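PDB 3TW9: D-galactonate dehydratase family member SEN1436, which catalyses, with low activity in vitro, the magnesium-dependent dehydration of D-gluconate to 2-dehydro-3-deoxy-D-gluconate, and probably plays no significant part in gluconate breakdown in the cell. Local coordinates for residues P255-I259 and W284-L288; I296-F302 and L316-C322; W308-D313 and L336-S340. One frame throughout, in Å; residues are numbered along the deposited sequence.

Interaction 1: P255-I259 and W284-L288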
ATOM      1  N   PRO C 255      20.440 -21.297 -13.216  1.00 17.28           N
ATOM      2  CA  PRO C 255      20.586 -19.880 -12.914  1.00 17.25           C
ATOM      3  C   PRO C 255      21.762 -19.179 -13.576  1.00 17.40           C
ATOM      4  O   PRO C 255      21.572 -18.096 -14.121  1.00 18.91           O
ATOM      5  CB  PRO C 255      20.703 -19.868 -11.402  1.00 18.14           C
ATOM      6  CG  PRO C 255      19.859 -21.034 -10.972  1.00 18.29           C
ATOM      7  CD  PRO C 255      20.173 -22.105 -12.005  1.00 20.33           C
ATOM      8  N   VAL C 256      22.964 -19.777 -13.564  1.00 20.01           N
ATOM      9  CA  VAL C 256      24.102 -19.074 -14.153  1.00 21.14           C
ATOM     10  C   VAL C 256      23.935 -18.935 -15.685  1.00 21.68           C
ATOM     11  O   VAL C 256      24.376 -17.951 -16.273  1.00 20.30           O
ATOM     12  CB  VAL C 256      25.465 -19.709 -13.757  1.00 19.28           C
ATOM     13  CG1 VAL C 256      25.688 -21.041 -14.456  1.00 23.25           C
ATOM     14  CG2 VAL C 256      26.625 -18.734 -14.052  1.00 18.10           C
ATOM     15  N   THR C 257      23.258 -19.906 -16.303  1.00 20.40           N
ATOM     16  CA  THR C 257      22.863 -19.769 -17.716  1.00 25.25           C
ATOM     17  C   THR C 257      21.984 -18.521 -17.930  1.00 17.54           C
ATOM     18  O   THR C 257      22.213 -17.751 -18.871  1.00 19.43           O
ATOM     19  CB  THR C 257      22.177 -21.030 -18.212  1.00 25.80           C
ATOM     20  OG1 THR C 257      23.074 -22.141 -18.031  1.00 25.76           O
ATOM     21  CG2 THR C 257      21.805 -20.916 -19.696  1.00 24.65           C
ATOM     22  N   ALA C 258      21.001 -18.327 -17.053  1.00 20.95           N
ATOM     23  CA  ALA C 258      20.116 -17.146 -17.129  1.00 20.09           C
ATOM     24  C   ALA C 258      20.864 -15.841 -16.898  1.00 21.70           C
ATOM     25  O   ALA C 258      20.578 -14.813 -17.552  1.00 19.51           O
ATOM     26  CB  ALA C 258      18.972 -17.284 -16.181  1.00 18.27           C
ATOM     27  N   ILE C 259      21.812 -15.872 -15.966  1.00 17.74           N
ATOM     28  CA  ILE C 259      22.672 -14.705 -15.694  1.00 21.67           C
ATOM     29  C   ILE C 259      23.516 -14.344 -16.921  1.00 21.58           C
ATOM     30  O   ILE C 259      23.549 -13.184 -17.340  1.00 19.45           O
ATOM     31  CB  ILE C 259      23.590 -14.932 -14.450  1.00 20.73           C
ATOM     32  CG1 ILE C 259      22.707 -15.097 -13.207  1.00 18.06           C
ATOM     33  CG2 ILE C 259      24.652 -13.779 -14.285  1.00 21.94           C
ATOM     34  CD1 ILE C 259      23.457 -15.454 -11.882  1.00 19.98           C
ATOM     35  N   TRP C 284      19.244 -16.702  -6.322  1.00 14.86           N
ATOM     36  CA  TRP C 284      20.264 -16.504  -7.332  1.00 16.08           C
ATOM     37  C   TRP C 284      20.234 -15.099  -7.913  1.00 17.43           C
ATOM     38  O   TRP C 284      21.184 -14.706  -8.570  1.00 17.87           O
ATOM     39  CB  TRP C 284      20.123 -17.546  -8.466  1.00 17.95           C
ATOM     40  CG  TRP C 284      20.697 -18.879  -8.132  1.00 18.46           C
ATOM     41  CD1 TRP C 284      20.047 -19.930  -7.527  1.00 19.45           C
ATOM     42  CD2 TRP C 284      22.044 -19.323  -8.387  1.00 14.77           C
ATOM     43  NE1 TRP C 284      20.929 -20.999  -7.389  1.00 18.54           N
ATOM     44  CE2 TRP C 284      22.146 -20.647  -7.921  1.00 19.20           C
ATOM     45  CE3 TRP C 284      23.176 -18.715  -8.987  1.00 14.22           C
ATOM     46  CZ2 TRP C 284      23.332 -21.407  -8.054  1.00 15.85           C
ATOM     47  CZ3 TRP C 284      24.357 -19.442  -9.099  1.00 16.92           C
ATOM     48  CH2 TRP C 284      24.432 -20.788  -8.623  1.00 17.17           C
ATOM     49  N   LEU C 285      19.148 -14.358  -7.666  1.00 18.09           N
ATOM     50  CA  LEU C 285      18.981 -13.041  -8.258  1.00 20.05           C
ATOM     51  C   LEU C 285      19.975 -12.008  -7.733  1.00 21.36           C
ATOM     52  O   LEU C 285      20.310 -11.087  -8.469  1.00 17.38           O
ATOM     53  CB  LEU C 285      17.526 -12.542  -8.168  1.00 16.53           C
ATOM     54  CG  LEU C 285      16.587 -13.341  -9.114  1.00 13.69           C
ATOM     55  CD1 LEU C 285      15.100 -13.075  -8.783  1.00 20.30           C
ATOM     56  CD2 LEU C 285      16.941 -12.912 -10.532  1.00 22.50           C
ATOM     57  N   LYS C 286      20.485 -12.185  -6.504  1.00 18.05           N
ATOM     58  CA  LYS C 286      21.529 -11.268  -5.995  1.00 14.74           C
ATOM     59  C   LYS C 286      22.749 -11.282  -6.920  1.00 18.06           C
ATOM     60  O   LYS C 286      23.243 -10.218  -7.346  1.00 21.03           O
ATOM     61  CB  LYS C 286      21.890 -11.624  -4.538  1.00 17.86           C
ATOM     62  CG  LYS C 286      23.066 -10.821  -3.956  1.00 22.69           C
ATOM     63  CD  LYS C 286      23.394 -11.322  -2.548  1.00 30.75           C
ATOM     64  CE  LYS C 286      24.658 -10.707  -2.002  1.00 40.96           C
ATOM     65  NZ  LYS C 286      24.342  -9.418  -1.353  1.00 48.52           N
ATOM     66  N   MET C 287      23.210 -12.479  -7.289  1.00 15.81           N
ATOM     67  CA  MET C 287      24.345 -12.601  -8.194  1.00 16.43           C
ATOM     68  C   MET C 287      24.001 -12.000  -9.558  1.00 17.81           C
ATOM     69  O   MET C 287      24.804 -11.265 -10.126  1.00 16.04           O
ATOM     70  CB  MET C 287      24.741 -14.070  -8.378  1.00 19.27           C
ATOM     71  CG  MET C 287      25.849 -14.256  -9.363  1.00 15.96           C
ATOM     72  SD  MET C 287      26.232 -15.996  -9.647  1.00 19.63           S
ATOM     73  CE  MET C 287      27.502 -15.849 -10.921  1.00 17.25           C
ATOM     74  N   LEU C 288      22.830 -12.352 -10.095  1.00 16.33           N
ATOM     75  CA  LEU C 288      22.384 -11.767 -11.367  1.00 15.08           C
ATOM     76  C   LEU C 288      22.517 -10.240 -11.348  1.00 17.87           C
ATOM     77  O   LEU C 288      23.011  -9.625 -12.314  1.00 18.30           O
ATOM     78  CB  LEU C 288      20.931 -12.181 -11.721  1.00 14.98           C
ATOM     79  CG  LEU C 288      20.481 -11.799 -13.158  1.00 19.32           C
ATOM     80  CD1 LEU C 288      19.492 -12.830 -13.701  1.00 22.36           C
ATOM     81  CD2 LEU C 288      19.849 -10.382 -13.271  1.00 24.60           C
TER
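The CB-CG edge of Pro255 lies over one face of the Trp284 indole, and this CH-pi contact forms one end of the interface. Pro255 CG stands 3.5 Å from the centroid of the five-membered ring, only 6° off the ring normal. Pro255 CB reaches the same face over the CG-CD2 bond and comes within 3.3 Å of Trp284 CD2. Two ring carbons of the proline cover part of one indole face. Trp284 CG is anti to its own carbonyl carbon (chi1 -80°), which turns the indole toward the first turn of helix 255-265.

The remaining contacts are aliphatic and centre on Ile259, one turn further along. Its CG1 branch extends toward helix 285-291, with chi2 175° stretching the branch so that CD1 reaches Met287 and Leu288. Ile259 CD1 meets Met287 SD at 3.6 Å, and the two side chains cross at about a right angle. The same methyl lies 3.6 Å from the backbone N of Leu288. Nearer its base, Ile259 CG1 packs on Leu288 CB at 3.7 Å, where the two side chains run past each other in opposite directions. Met287 is extended, so its methyl end also approaches Val256; Val256 CG2 and Met287 CE are 4.3 Å apart, a looser contact at the margin.

The two helices follow strands 244-248 and 272-274 of the enolase-type C-terminal barrel, so the contact joins successive helices of its outer layer. Pro255 also touches Asn281 in the loop before Trp284. Ala258 packs inward on Val253 and Pro276, while Leu285 and Leu288 rest on strand 296-298.

Interaction 2: I296-F302 and L316-C322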
ATOM      1  N   ILE C 296      14.552  -6.903 -15.424  1.00 16.49           N
ATOM      2  CA  ILE C 296      14.139  -8.253 -15.046  1.00 18.83           C
ATOM      3  C   ILE C 296      12.735  -8.214 -14.517  1.00 20.40           C
ATOM      4  O   ILE C 296      12.419  -7.350 -13.707  1.00 20.45           O
ATOM      5  CB  ILE C 296      15.031  -8.812 -13.903  1.00 17.70           C
ATOM      6  CG1 ILE C 296      16.479  -9.010 -14.351  1.00 15.06           C
ATOM      7  CG2 ILE C 296      14.452 -10.131 -13.320  1.00 20.39           C
ATOM      8  CD1 ILE C 296      16.682  -9.947 -15.592  1.00 13.63           C
ATOM      9  N   SER C 297      11.902  -9.147 -14.958  1.00 19.59           N
ATOM     10  CA  SER C 297      10.623  -9.383 -14.302  1.00 16.34           C
ATOM     11  C   SER C 297      10.538 -10.825 -13.746  1.00 14.56           C
ATOM     12  O   SER C 297      11.146 -11.781 -14.275  1.00 15.98           O
ATOM     13  CB  SER C 297       9.439  -9.087 -15.233  1.00 18.66           C
ATOM     14  OG  SER C 297       9.330 -10.102 -16.200  1.00 17.52           O
ATOM     15  N   MET C 298       9.750 -10.956 -12.681  1.00 15.59           N
ATOM     16  CA  MET C 298       9.633 -12.212 -11.968  1.00 16.59           C
ATOM     17  C   MET C 298       8.238 -12.263 -11.426  1.00 16.93           C
ATOM     18  O   MET C 298       7.687 -11.249 -10.994  1.00 16.66           O
ATOM     19  CB  MET C 298      10.594 -12.240 -10.749  1.00 20.33           C
ATOM     20  CG  MET C 298      12.005 -12.693 -11.023  1.00 15.78           C
ATOM     21  SD  MET C 298      12.179 -14.393 -11.618  1.00 18.69           S
ATOM     22  CE  MET C 298      11.525 -15.314 -10.186  1.00 17.37           C
ATOM     23  N   GLY C 299       7.673 -13.463 -11.377  1.00 22.14           N
ATOM     24  CA  GLY C 299       6.658 -13.658 -10.373  1.00 14.18           C
ATOM     25  C   GLY C 299       5.294 -14.202 -10.713  1.00 18.35           C
ATOM     26  O   GLY C 299       4.447 -14.308  -9.820  1.00 17.16           O
ATOM     27  N   GLU C 300       5.042 -14.581 -11.962  1.00 20.81           N
ATOM     28  CA  GLU C 300       3.714 -15.141 -12.244  1.00 12.73           C
ATOM     29  C   GLU C 300       3.427 -16.420 -11.409  1.00 18.62           C
ATOM     30  O   GLU C 300       2.276 -16.714 -11.130  1.00 22.45           O
ATOM     31  CB  GLU C 300       3.525 -15.401 -13.732  1.00 18.22           C
ATOM     32  CG  GLU C 300       4.418 -16.463 -14.273  1.00 19.22           C
ATOM     33  CD  GLU C 300       4.299 -16.646 -15.779  1.00 30.25           C
ATOM     34  OE1 GLU C 300       4.241 -15.647 -16.538  1.00 28.04           O
ATOM     35  OE2 GLU C 300       4.293 -17.815 -16.199  1.00 21.54           O
ATOM     36  N   LEU C 301       4.479 -17.113 -10.988  1.00 18.28           N
ATOM     37  CA  LEU C 301       4.352 -18.290 -10.130  1.00 17.51           C
ATOM     38  C   LEU C 301       4.216 -17.999  -8.635  1.00 20.04           C
ATOM     39  O   LEU C 301       3.952 -18.913  -7.848  1.00 23.54           O
ATOM     40  CB  LEU C 301       5.535 -19.209 -10.346  1.00 20.57           C
ATOM     41  CG  LEU C 301       5.388 -20.140 -11.549  1.00 24.13           C
ATOM     42  CD1 LEU C 301       6.725 -20.757 -11.916  1.00 14.39           C
ATOM     43  CD2 LEU C 301       4.297 -21.216 -11.279  1.00 22.20           C
ATOM     44  N   PHE C 302       4.383 -16.750  -8.222  1.00 17.87           N
ATOM     45  CA  PHE C 302       4.393 -16.438  -6.782  1.00 14.15           C
ATOM     46  C   PHE C 302       3.063 -16.598  -6.045  1.00 19.22           C
ATOM     47  O   PHE C 302       2.004 -16.219  -6.533  1.00 22.51           O
ATOM     48  CB  PHE C 302       4.918 -15.022  -6.492  1.00 16.12           C
ATOM     49  CG  PHE C 302       6.377 -14.786  -6.859  1.00 18.42           C
ATOM     50  CD1 PHE C 302       7.229 -15.832  -7.171  1.00 16.96           C
ATOM     51  CD2 PHE C 302       6.896 -13.485  -6.847  1.00 17.79           C
ATOM     52  CE1 PHE C 302       8.591 -15.596  -7.489  1.00 17.72           C
ATOM     53  CE2 PHE C 302       8.249 -13.232  -7.181  1.00 16.85           C
ATOM     54  CZ  PHE C 302       9.101 -14.314  -7.487  1.00 18.18           C
ATOM     55  N   LEU C 316      15.828  -6.366  -6.569  1.00 18.18           N
ATOM     56  CA  LEU C 316      16.473  -7.412  -7.393  1.00 19.54           C
ATOM     57  C   LEU C 316      15.692  -7.706  -8.664  1.00 16.45           C
ATOM     58  O   LEU C 316      16.096  -8.522  -9.493  1.00 18.16           O
ATOM     59  CB  LEU C 316      16.623  -8.703  -6.576  1.00 17.23           C
ATOM     60  CG  LEU C 316      17.570  -8.619  -5.372  1.00 19.77           C
ATOM     61  CD1 LEU C 316      17.553  -9.946  -4.647  1.00 21.56           C
ATOM     62  CD2 LEU C 316      19.002  -8.271  -5.800  1.00 21.58           C
ATOM     63  N   ILE C 317      14.545  -7.048  -8.797  1.00 18.11           N
ATOM     64  CA  ILE C 317      13.747  -7.095 -10.021  1.00 16.04           C
ATOM     65  C   ILE C 317      13.248  -5.683 -10.324  1.00 19.08           C
ATOM     66  O   ILE C 317      13.247  -4.830  -9.444  1.00 17.66           O
ATOM     67  CB  ILE C 317      12.497  -8.028  -9.906  1.00 18.81           C
ATOM     68  CG1 ILE C 317      11.572  -7.565  -8.788  1.00 17.25           C
ATOM     69  CG2 ILE C 317      12.905  -9.475  -9.667  1.00 19.53           C
ATOM     70  CD1 ILE C 317      10.254  -8.371  -8.667  1.00 17.09           C
ATOM     71  N   ASP C 318      12.788  -5.486 -11.561  1.00 16.13           N
ATOM     72  CA  ASP C 318      12.277  -4.207 -12.021  1.00 16.65           C
ATOM     73  C   ASP C 318      10.763  -4.245 -12.318  1.00 14.15           C
ATOM     74  O   ASP C 318      10.121  -3.207 -12.356  1.00 16.36           O
ATOM     75  CB  ASP C 318      13.008  -3.866 -13.301  1.00 19.08           C
ATOM     76  CG  ASP C 318      14.490  -3.873 -13.107  1.00 15.14           C
ATOM     77  OD1 ASP C 318      14.952  -3.029 -12.281  1.00 17.81           O
ATOM     78  OD2 ASP C 318      15.141  -4.728 -13.715  1.00 17.23           O
ATOM     79  N   TYR C 319      10.214  -5.442 -12.485  1.00 20.40           N
ATOM     80  CA  TYR C 319       8.775  -5.651 -12.694  1.00 21.75           C
ATOM     81  C   TYR C 319       8.280  -6.837 -11.892  1.00 17.41           C
ATOM     82  O   TYR C 319       8.913  -7.900 -11.910  1.00 17.58           O
ATOM     83  CB  TYR C 319       8.430  -5.909 -14.188  1.00 14.74           C
ATOM     84  CG  TYR C 319       8.825  -4.795 -15.065  1.00 13.07           C
ATOM     85  CD1 TYR C 319       7.892  -3.775 -15.368  1.00 18.02           C
ATOM     86  CD2 TYR C 319      10.114  -4.734 -15.633  1.00 17.33           C
ATOM     87  CE1 TYR C 319       8.250  -2.733 -16.195  1.00 21.54           C
ATOM     88  CE2 TYR C 319      10.477  -3.662 -16.460  1.00 19.94           C
ATOM     89  CZ  TYR C 319       9.532  -2.679 -16.731  1.00 20.73           C
ATOM     90  OH  TYR C 319       9.868  -1.619 -17.551  1.00 19.40           O
ATOM     91  N   ILE C 320       7.117  -6.671 -11.264  1.00 15.04           N
ATOM     92  CA  ILE C 320       6.430  -7.791 -10.571  1.00 15.29           C
ATOM     93  C   ILE C 320       5.283  -8.370 -11.448  1.00 12.18           C
ATOM     94  O   ILE C 320       4.483  -7.616 -11.968  1.00 18.28           O
ATOM     95  CB  ILE C 320       6.004  -7.372  -9.122  1.00 14.27           C
ATOM     96  CG1 ILE C 320       5.494  -8.559  -8.269  1.00 15.70           C
ATOM     97  CG2 ILE C 320       5.077  -6.166  -9.062  1.00 14.61           C
ATOM     98  CD1 ILE C 320       6.557  -9.620  -7.990  1.00 14.48           C
ATOM     99  N   ARG C 321       5.253  -9.694 -11.583  1.00 19.85           N
ATOM    100  CA  ARG C 321       4.457 -10.394 -12.609  1.00 13.95           C
ATOM    101  C   ARG C 321       3.345 -11.244 -12.041  1.00 18.72           C
ATOM    102  O   ARG C 321       2.849 -12.115 -12.737  1.00 16.21           O
ATOM    103  CB  ARG C 321       5.390 -11.301 -13.441  1.00 17.17           C
ATOM    104  CG  ARG C 321       6.424 -10.563 -14.346  1.00 15.83           C
ATOM    105  CD  ARG C 321       5.762 -10.125 -15.652  1.00 17.18           C
ATOM    106  NE  ARG C 321       5.339 -11.272 -16.456  1.00 18.66           N
ATOM    107  CZ  ARG C 321       4.195 -11.389 -17.156  1.00 17.76           C
ATOM    108  NH1 ARG C 321       3.247 -10.446 -17.143  1.00 22.44           N
ATOM    109  NH2 ARG C 321       4.008 -12.496 -17.878  1.00 20.67           N
ATOM    110  N   CYS C 322       2.945 -11.021 -10.788  1.00 21.81           N
ATOM    111  CA  CYS C 322       2.010 -11.977 -10.149  1.00 16.97           C
ATOM    112  C   CYS C 322       0.695 -12.072 -10.900  1.00 21.68           C
ATOM    113  O   CYS C 322       0.231 -11.111 -11.543  1.00 19.82           O
ATOM    114  CB  CYS C 322       1.746 -11.624  -8.686  1.00 17.19           C
ATOM    115  SG  CYS C 322       3.288 -11.626  -7.722  1.00 17.83           S
TER
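Glu300 and Arg321 meet in a salt bridge just beyond the C-terminal ends of two parallel strands. Glu300 OE1 lies 3.4 Å from Arg321 NH2, a long contact. The side chains lie side by side and point the same way, but the carboxylate and guanidinium planes are turned 60° apart. Arg321 NH2 also forms salt bridges with Glu274 and Glu377, and its NH1 bonds to the carbonyl of Ala348. The guanidinium group thus ties several acidic groups together, which probably eases the repulsion between Glu300 and Glu274.

The arginine chain bends at chi2 (-82°) and chi3 (-65°), and its CG packs on Ser297 CB at 3.5 Å. The backbone ladder sets the register. Arg321 N donates to Met298 O at 2.9 Å, from above the carbonyl plane. Met298 N donates to Tyr319 O at 3.3 Å. Ile296 O accepts from both Asp318 N and Tyr319 N.

At the start of the strands, Ile296 N gives a bond of 2.8 Å to Asp318 OD2 on its anti lone pair. That oxygen also pairs with Arg289. On the other face of the sheet from Ser297 and Tyr319, Met298 CG meets Ile317 CG2 at 3.6 Å. Phe302 closes a type I turn that starts at Gly299, its N bonded to Gly299 O, and packs on Ile320 CD1 and Cys322 SG.

The two strands and helix 305-313 form a beta-alpha-beta unit of the enolase superfamily barrel. Its strand ends present Glu300, which binds magnesium and probably substrate, beside Arg321, which probably binds substrate too.

Interaction 3: W308-D313 and L336-S340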
ATOM      1  N   TRP C 308       8.178 -12.713  -3.065  1.00 18.82           N
ATOM      2  CA  TRP C 308       8.394 -11.399  -3.675  1.00 18.85           C
ATOM      3  C   TRP C 308       9.089 -10.370  -2.782  1.00 23.20           C
ATOM      4  O   TRP C 308       9.812  -9.500  -3.296  1.00 24.37           O
ATOM      5  CB  TRP C 308       7.102 -10.843  -4.277  1.00 21.27           C
ATOM      6  CG  TRP C 308       5.957 -10.634  -3.315  1.00 19.43           C
ATOM      7  CD1 TRP C 308       4.838 -11.430  -3.168  1.00 23.65           C
ATOM      8  CD2 TRP C 308       5.797  -9.544  -2.397  1.00 25.74           C
ATOM      9  NE1 TRP C 308       4.006 -10.884  -2.215  1.00 29.07           N
ATOM     10  CE2 TRP C 308       4.570  -9.722  -1.746  1.00 25.84           C
ATOM     11  CE3 TRP C 308       6.573  -8.417  -2.080  1.00 28.03           C
ATOM     12  CZ2 TRP C 308       4.104  -8.822  -0.782  1.00 27.90           C
ATOM     13  CZ3 TRP C 308       6.109  -7.534  -1.129  1.00 32.97           C
ATOM     14  CH2 TRP C 308       4.887  -7.749  -0.487  1.00 28.65           C
ATOM     15  N   LYS C 309       8.868 -10.456  -1.465  1.00 22.48           N
ATOM     16  CA  LYS C 309       9.404  -9.446  -0.532  1.00 22.54           C
ATOM     17  C   LYS C 309      10.937  -9.293  -0.481  1.00 20.81           C
ATOM     18  O   LYS C 309      11.386  -8.155  -0.588  1.00 28.08           O
ATOM     19  CB  LYS C 309       8.797  -9.578   0.879  1.00 28.29           C
ATOM     20  CG  LYS C 309       8.956  -8.339   1.756  1.00 17.59           C
ATOM     21  CD  LYS C 309       8.324  -8.545   3.130  1.00 17.24           C
ATOM     22  CE  LYS C 309       8.708  -7.427   4.096  1.00 21.88           C
ATOM     23  NZ  LYS C 309      10.179  -7.292   4.381  1.00 18.69           N
ATOM     24  N   PRO C 310      11.724 -10.390  -0.353  1.00 25.75           N
ATOM     25  CA  PRO C 310      13.178 -10.171  -0.450  1.00 24.33           C
ATOM     26  C   PRO C 310      13.596  -9.580  -1.789  1.00 21.32           C
ATOM     27  O   PRO C 310      14.518  -8.794  -1.820  1.00 22.89           O
ATOM     28  CB  PRO C 310      13.779 -11.570  -0.311  1.00 27.74           C
ATOM     29  CG  PRO C 310      12.701 -12.419   0.259  1.00 32.83           C
ATOM     30  CD  PRO C 310      11.411 -11.827  -0.187  1.00 23.50           C
ATOM     31  N   LEU C 311      12.911  -9.930  -2.880  1.00 21.50           N
ATOM     32  CA  LEU C 311      13.257  -9.396  -4.216  1.00 22.81           C
ATOM     33  C   LEU C 311      12.965  -7.899  -4.320  1.00 22.53           C
ATOM     34  O   LEU C 311      13.776  -7.126  -4.857  1.00 21.50           O
ATOM     35  CB  LEU C 311      12.481 -10.141  -5.318  1.00 18.59           C
ATOM     36  CG  LEU C 311      12.769 -11.642  -5.371  1.00 16.97           C
ATOM     37  CD1 LEU C 311      12.053 -12.260  -6.574  1.00 25.07           C
ATOM     38  CD2 LEU C 311      14.265 -11.941  -5.444  1.00 19.87           C
ATOM     39  N   ILE C 312      11.811  -7.489  -3.810  1.00 17.25           N
ATOM     40  CA  ILE C 312      11.426  -6.071  -3.909  1.00 19.45           C
ATOM     41  C   ILE C 312      12.207  -5.239  -2.870  1.00 21.83           C
ATOM     42  O   ILE C 312      12.669  -4.150  -3.207  1.00 22.31           O
ATOM     43  CB  ILE C 312       9.894  -5.882  -3.879  1.00 17.69           C
ATOM     44  CG1 ILE C 312       9.297  -6.521  -5.141  1.00 23.34           C
ATOM     45  CG2 ILE C 312       9.510  -4.394  -3.899  1.00 18.85           C
ATOM     46  CD1 ILE C 312       7.838  -6.611  -5.123  1.00 25.17           C
ATOM     47  N   ASP C 313      12.427  -5.816  -1.671  1.00 27.26           N
ATOM     48  CA  ASP C 313      13.226  -5.214  -0.571  1.00 24.89           C
ATOM     49  C   ASP C 313      14.620  -4.860  -0.960  1.00 20.61           C
ATOM     50  O   ASP C 313      15.187  -3.876  -0.435  1.00 20.43           O
ATOM     51  CB  ASP C 313      13.292  -6.142   0.705  1.00 15.40           C
ATOM     52  CG  ASP C 313      12.144  -5.891   1.656  1.00 20.58           C
ATOM     53  OD1 ASP C 313      11.408  -4.949   1.405  1.00 34.87           O
ATOM     54  OD2 ASP C 313      11.980  -6.631   2.639  1.00 30.46           O
ATOM     55  N   LEU C 336       0.852  -5.041  -2.778  1.00 17.64           N
ATOM     56  CA  LEU C 336       2.093  -5.400  -3.436  1.00 17.00           C
ATOM     57  C   LEU C 336       2.501  -4.300  -4.436  1.00 20.43           C
ATOM     58  O   LEU C 336       3.669  -3.948  -4.530  1.00 17.63           O
ATOM     59  CB  LEU C 336       1.906  -6.747  -4.138  1.00 18.51           C
ATOM     60  CG  LEU C 336       2.984  -7.265  -5.096  1.00 21.12           C
ATOM     61  CD1 LEU C 336       4.370  -7.247  -4.447  1.00 18.28           C
ATOM     62  CD2 LEU C 336       2.591  -8.679  -5.468  1.00 17.97           C
ATOM     63  N   ALA C 337       1.527  -3.763  -5.166  1.00 17.74           N
ATOM     64  CA  ALA C 337       1.767  -2.652  -6.111  1.00 20.49           C
ATOM     65  C   ALA C 337       2.370  -1.452  -5.370  1.00 20.22           C
ATOM     66  O   ALA C 337       3.340  -0.856  -5.820  1.00 16.19           O
ATOM     67  CB  ALA C 337       0.449  -2.240  -6.776  1.00 22.06           C
ATOM     68  N   VAL C 338       1.798  -1.136  -4.214  1.00 17.25           N
ATOM     69  CA  VAL C 338       2.303  -0.067  -3.334  1.00 14.29           C
ATOM     70  C   VAL C 338       3.697  -0.382  -2.768  1.00 16.74           C
ATOM     71  O   VAL C 338       4.579   0.480  -2.769  1.00 18.09           O
ATOM     72  CB  VAL C 338       1.288   0.232  -2.170  1.00 21.73           C
ATOM     73  CG1 VAL C 338       1.944   1.071  -1.074  1.00 26.61           C
ATOM     74  CG2 VAL C 338       0.017   0.913  -2.706  1.00 21.18           C
ATOM     75  N   TYR C 339       3.921  -1.623  -2.327  1.00 16.29           N
ATOM     76  CA  TYR C 339       5.239  -2.010  -1.780  1.00 18.59           C
ATOM     77  C   TYR C 339       6.286  -1.864  -2.910  1.00 19.40           C
ATOM     78  O   TYR C 339       7.344  -1.310  -2.715  1.00 18.59           O
ATOM     79  CB  TYR C 339       5.197  -3.462  -1.235  1.00 17.10           C
ATOM     80  CG  TYR C 339       6.312  -3.753  -0.234  1.00 17.20           C
ATOM     81  CD1 TYR C 339       6.111  -3.523   1.105  1.00 20.65           C
ATOM     82  CD2 TYR C 339       7.554  -4.245  -0.648  1.00 18.31           C
ATOM     83  CE1 TYR C 339       7.117  -3.747   2.035  1.00 20.57           C
ATOM     84  CE2 TYR C 339       8.581  -4.496   0.282  1.00 21.48           C
ATOM     85  CZ  TYR C 339       8.332  -4.244   1.632  1.00 23.38           C
ATOM     86  OH  TYR C 339       9.300  -4.441   2.603  1.00 19.38           O
ATOM     87  N   SER C 340       5.910  -2.293  -4.108  1.00 16.85           N
ATOM     88  CA  SER C 340       6.713  -2.104  -5.321  1.00 15.85           C
ATOM     89  C   SER C 340       6.993  -0.622  -5.636  1.00 15.07           C
ATOM     90  O   SER C 340       8.161  -0.242  -5.892  1.00 19.20           O
ATOM     91  CB  SER C 340       6.033  -2.842  -6.476  1.00 20.71           C
ATOM     92  OG  SER C 340       6.064  -4.237  -6.201  1.00 19.81           O
TER
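Tyr339 reaches from helix 330-342 into helix 305-313, where it sits as a knob among Trp308, Lys309, Ile312 and Asp313. Its CG is anti to the backbone N (chi1 -159°), which directs the ring across the groove. Tyr339 CB already lies near the rim of the Trp308 indole, 4.2 Å from Trp308 CZ3. At the ring, Tyr339 CD2 meets that same indole carbon at 3.6 Å and also touches Ile312 CG2. The indole turns an edge toward the face of the phenol in an offset edge-to-face pair, with planes at 65°. Further out, Tyr339 CE2 passes close to the carboxylate of Asp313, which lies at the edge of the phenol. At the tip, Tyr339 OH donates to Asp313 OD1 at 2.5 Å, a value so short that the exact length is doubtful. Lys309 CE packs beside the hydroxyl.

The two helices are successive outer helices of the beta/alpha barrel, on either side of strand 319-320 in the chain. Their segments run nearly parallel, at 26°, with axes 10.7 Å apart. Ile320 of that strand meets Trp308, Leu336 and Ser340.

Asp313 has a second partner. Lys309 NZ donates to Asp313 OD2 at 2.6 Å, on the syn lone pair of that oxygen, within a salt bridge. The second subunit adds to this site: its Asn343 bonds to both Lys309 NZ and Tyr339 OH, and its own Tyr339 stacks on this ring.

Nearer the strand, Leu336 CD1 stands 3.5 Å from the centroid of the six-membered ring of Trp308, in a CH-pi contact, while Lys309 CB lies over the opposite face. Ile312 CD1 touches both Leu336 CD1 and Ser340 OG. Ser340 OG and Ser340 N both bond to Leu336 O, from opposite faces of its plane.

Interaction 2 lies between the other two. Its centre is about 14 Å from that of interaction 1 and about 9 Å from that of interaction 3. Leu288 CD2 packs on Ile296 CG1 at 3.8 Å, and Phe302 CD2 meets Trp308 CB at 3.7 Å, joining it to interactions 1 and 3. Leu285 CD1 and Leu311 CD2, 3.6 Å apart, link interactions 1 and 3. Interaction 2 holds Glu300, one of the magnesium ligands, and Arg321, which probably binds substrate. Interaction 3 lies behind them, the Leu336 side chain about 9 Å from that of Arg321, and touches the second subunit. In interaction 1 the Ala258 side chain is about 10 Å from that of the magnesium ligand Asp248.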